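Local coordinates for protein acyl-CoA thioesterase II TesB2 (Mycobacterium marinum, PDB 3U0A) that probably hydrolyses fatty acyl-CoA thioesters to the free fatty acid and coenzyme A, as a member of the C/M/P thioester hydrolase family, at residues P166-V174 / L202-L210. Numbering follows the deposited sequence.
Sequences PGKASQQQV and LGSAQVTHL. With SO4 (sulfate ion), chain L.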
loop_
_atom_site.group_PDB
_atom_site.type_symbol
_atom_site.label_atom_id
_atom_site.label_comp_id
_atom_site.label_asym_id
_atom_site.label_seq_id
_atom_site.Cartn_x
_atom_site.Cartn_y
_atom_site.Cartn_z
ATOM N N PRO A 166 2.999 -20.113 -9.300
ATOM C CA PRO A 166 3.725 -21.007 -8.401
ATOM C C PRO A 166 3.684 -20.587 -6.905
ATOM O O PRO A 166 3.985 -19.421 -6.567
ATOM C CB PRO A 166 5.177 -20.985 -8.941
ATOM C CG PRO A 166 5.103 -20.385 -10.295
ATOM C CD PRO A 166 3.850 -19.584 -10.384
ATOM N N GLY A 167 3.317 -21.570 -6.070
ATOM C CA GLY A 167 3.290 -21.451 -4.640
ATOM C C GLY A 167 2.145 -20.655 -4.027
ATOM O O GLY A 167 2.126 -20.475 -2.822
ATOM N N LYS A 168 1.179 -20.220 -4.831
ATOM C CA LYS A 168 0.155 -19.302 -4.350
ATOM C C LYS A 168 -0.982 -20.011 -3.635
ATOM O O LYS A 168 -1.580 -20.965 -4.165
ATOM C CB LYS A 168 -0.419 -18.496 -5.520
ATOM C CG LYS A 168 0.630 -17.629 -6.187
ATOM C CD LYS A 168 0.171 -16.200 -6.354
ATOM C CE LYS A 168 1.373 -15.274 -6.586
ATOM N NZ LYS A 168 1.058 -13.818 -6.331
ATOM N N ALA A 169 -1.310 -19.512 -2.455
ATOM C CA ALA A 169 -2.377 -20.117 -1.653
ATOM C C ALA A 169 -3.812 -19.795 -2.165
ATOM O O ALA A 169 -4.715 -20.630 -2.069
ATOM C CB ALA A 169 -2.234 -19.684 -0.196
ATOM N N SER A 170 -4.016 -18.611 -2.721
ATOM C CA SER A 170 -5.338 -18.070 -2.794
ATOM C C SER A 170 -5.414 -16.987 -3.845
ATOM O O SER A 170 -5.034 -15.842 -3.601
ATOM C CB SER A 170 -5.690 -17.511 -1.417
ATOM O OG SER A 170 -7.075 -17.365 -1.244
ATOM N N GLN A 171 -5.911 -17.355 -5.017
ATOM C CA GLN A 171 -6.033 -16.442 -6.154
ATOM C C GLN A 171 -7.485 -16.345 -6.513
ATOM O O GLN A 171 -8.262 -17.290 -6.330
ATOM C CB GLN A 171 -5.270 -16.949 -7.418
ATOM C CG GLN A 171 -3.759 -16.787 -7.363
ATOM C CD GLN A 171 -3.050 -17.549 -8.471
ATOM O OE1 GLN A 171 -2.383 -18.557 -8.217
ATOM N NE2 GLN A 171 -3.184 -17.071 -9.705
ATOM N N GLN A 172 -7.844 -15.204 -7.068
ATOM C CA GLN A 172 -9.158 -15.057 -7.630
ATOM C C GLN A 172 -9.135 -14.056 -8.773
ATOM O O GLN A 172 -8.446 -13.054 -8.696
ATOM C CB GLN A 172 -10.130 -14.646 -6.550
ATOM C CG GLN A 172 -11.434 -14.135 -7.097
ATOM C CD GLN A 172 -12.522 -14.104 -6.057
ATOM O OE1 GLN A 172 -13.319 -15.031 -6.010
ATOM N NE2 GLN A 172 -12.560 -13.059 -5.204
ATOM N N GLN A 173 -9.873 -14.359 -9.838
ATOM C CA GLN A 173 -10.005 -13.458 -10.974
ATOM C C GLN A 173 -11.452 -13.101 -11.233
ATOM O O GLN A 173 -12.303 -13.990 -11.341
ATOM C CB GLN A 173 -9.341 -14.062 -12.209
ATOM C CG GLN A 173 -7.838 -13.847 -12.172
ATOM C CD GLN A 173 -7.075 -14.758 -13.099
ATOM O OE1 GLN A 173 -7.654 -15.656 -13.723
ATOM N NE2 GLN A 173 -5.768 -14.529 -13.211
ATOM N N VAL A 174 -11.714 -11.792 -11.320
ATOM C CA VAL A 174 -13.047 -11.260 -11.591
ATOM C C VAL A 174 -13.040 -10.225 -12.711
ATOM O O VAL A 174 -12.227 -9.303 -12.705
ATOM C CB VAL A 174 -13.653 -10.594 -10.340
ATOM C CG1 VAL A 174 -15.133 -10.347 -10.565
ATOM C CG2 VAL A 174 -13.454 -11.471 -9.117
ATOM N N LEU A 202 -11.193 -8.106 -0.824
ATOM C CA LEU A 202 -10.962 -8.853 0.409
ATOM C C LEU A 202 -11.598 -10.250 0.386
ATOM O O LEU A 202 -11.188 -11.145 1.156
ATOM C CB LEU A 202 -11.418 -8.054 1.648
ATOM C CG LEU A 202 -10.371 -7.065 2.203
ATOM C CD1 LEU A 202 -10.946 -6.172 3.320
ATOM C CD2 LEU A 202 -9.129 -7.810 2.683
ATOM N N GLY A 203 -12.584 -10.431 -0.499
ATOM C CA GLY A 203 -13.149 -11.762 -0.808
ATOM C C GLY A 203 -12.080 -12.794 -1.187
ATOM O O GLY A 203 -12.217 -13.972 -0.893
ATOM N N SER A 204 -11.001 -12.352 -1.823
ATOM C CA SER A 204 -9.937 -13.269 -2.269
ATOM C C SER A 204 -9.229 -13.992 -1.099
ATOM O O SER A 204 -8.648 -15.080 -1.297
ATOM C CB SER A 204 -8.900 -12.546 -3.144
ATOM O OG SER A 204 -8.130 -11.610 -2.401
ATOM N N ALA A 205 -9.282 -13.386 0.092
ATOM C CA ALA A 205 -8.781 -14.006 1.301
ATOM C C ALA A 205 -9.590 -15.266 1.671
ATOM O O ALA A 205 -9.023 -16.163 2.297
ATOM C CB ALA A 205 -8.765 -13.017 2.465
ATOM N N GLN A 206 -10.871 -15.347 1.257
ATOM C CA GLN A 206 -11.744 -16.432 1.726
ATOM C C GLN A 206 -11.815 -17.638 0.803
ATOM O O GLN A 206 -12.566 -18.570 1.076
ATOM C CB GLN A 206 -13.170 -15.937 2.034
ATOM C CG GLN A 206 -13.262 -14.734 2.976
ATOM C CD GLN A 206 -12.563 -14.973 4.299
ATOM O OE1 GLN A 206 -12.596 -16.092 4.862
ATOM N NE2 GLN A 206 -11.918 -13.923 4.813
ATOM N N VAL A 207 -11.014 -17.637 -0.255
ATOM C CA VAL A 207 -11.212 -18.603 -1.335
ATOM C C VAL A 207 -11.049 -20.029 -0.828
ATOM O O VAL A 207 -11.864 -20.912 -1.163
ATOM C CB VAL A 207 -10.247 -18.320 -2.494
ATOM C CG1 VAL A 207 -10.159 -19.493 -3.448
ATOM C CG2 VAL A 207 -10.713 -17.091 -3.251
ATOM N N THR A 208 -10.018 -20.230 -0.003
ATOM C CA THR A 208 -9.703 -21.537 0.582
ATOM C C THR A 208 -10.264 -21.748 2.012
ATOM O O THR A 208 -9.806 -22.626 2.726
ATOM C CB THR A 208 -8.162 -21.750 0.664
ATOM O OG1 THR A 208 -7.594 -20.871 1.660
ATOM C CG2 THR A 208 -7.496 -21.540 -0.706
ATOM N N HIS A 209 -11.228 -20.941 2.439
ATOM C CA HIS A 209 -11.682 -20.944 3.825
ATOM C C HIS A 209 -13.147 -20.976 3.894
ATOM O O HIS A 209 -13.724 -20.473 4.814
ATOM C CB HIS A 209 -11.210 -19.683 4.508
ATOM C CG HIS A 209 -9.732 -19.592 4.629
ATOM N ND1 HIS A 209 -9.004 -20.543 5.226
ATOM C CD2 HIS A 209 -8.851 -18.616 4.227
ATOM C CE1 HIS A 209 -7.720 -20.215 5.182
ATOM N NE2 HIS A 209 -7.621 -19.025 4.570
ATOM N N LEU A 210 -13.772 -21.582 2.905
ATOM C CA LEU A 210 -15.215 -21.509 2.773
ATOM C C LEU A 210 -15.980 -22.239 3.922
ATOM O O LEU A 210 -17.116 -21.850 4.247
ATOM C CB LEU A 210 -15.659 -21.944 1.343
ATOM C CG LEU A 210 -15.183 -20.933 0.245
ATOM C CD1 LEU A 210 -15.297 -21.458 -1.204
ATOM C CD2 LEU A 210 -15.837 -19.514 0.377
HETATM S S SO4 L . 2.841 -10.802 -7.236
HETATM O O1 SO4 L . 2.646 -9.330 -7.047
HETATM O O2 SO4 L . 3.576 -11.397 -6.038
HETATM O O3 SO4 L . 1.492 -11.418 -7.477
HETATM O O4 SO4 L . 3.721 -10.976 -8.452
HETATM O O HOH W 1 -8.140 -18.292 0.971
#
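Ser170 reaches across to the turn of 3-10 helix at 202-205 and donates a hydrogen bond from its hydroxyl to a backbone carbonyl: OG lies 2.8 Å from Ser204 O, and the C=O...donor angle of 168° makes the approach nearly head-on. With chi1 at -160°, OG stands anti to the backbone N and faces the 202-210 loop from just ahead of strand 171-178. Ser170 OG also accepts from a water 2.6 Å away. That water also donates to Ala205 O, at 2.7 Å, and accepts from Thr208 N, at 2.9 Å, while Thr208 OG1 is a fourth partner; the serine is thus bound to the 202-210 backbone both directly and through solvent. Carbon atoms pack around this polar centre. Val207 lays its CB 3.5 Å from Ser170 OG and brings CG2 within 4.1 Å of Gln172 CB, which also meets Ser204 CB. Thr208 sets its CG2 against Ala169 O.

The contact belongs to the second of the chain's two hot-dog domains, where it joins the opening of strand 171-178 to the loop that follows helix 186-200. Strand 237-247 lies alongside and holds the strand end of 166-174 in place: Ser170 pairs through its backbone with Ser243, and Gln172 with Gln241. Gln172, its chain extended, passes NE2 3.8 Å from Ser204 N, but NE2 gives its hydrogen bond to Gln241 OE1. Ser204 turns its own hydroxyl back to Leu201 O. Farther out the second subunit takes over: its Asp121 accepts from Ala169 N, and its His119 is hydrogen-bonded to His209, whose ring carries Thr208 OG1 over one face, 3.4 Å above the plane.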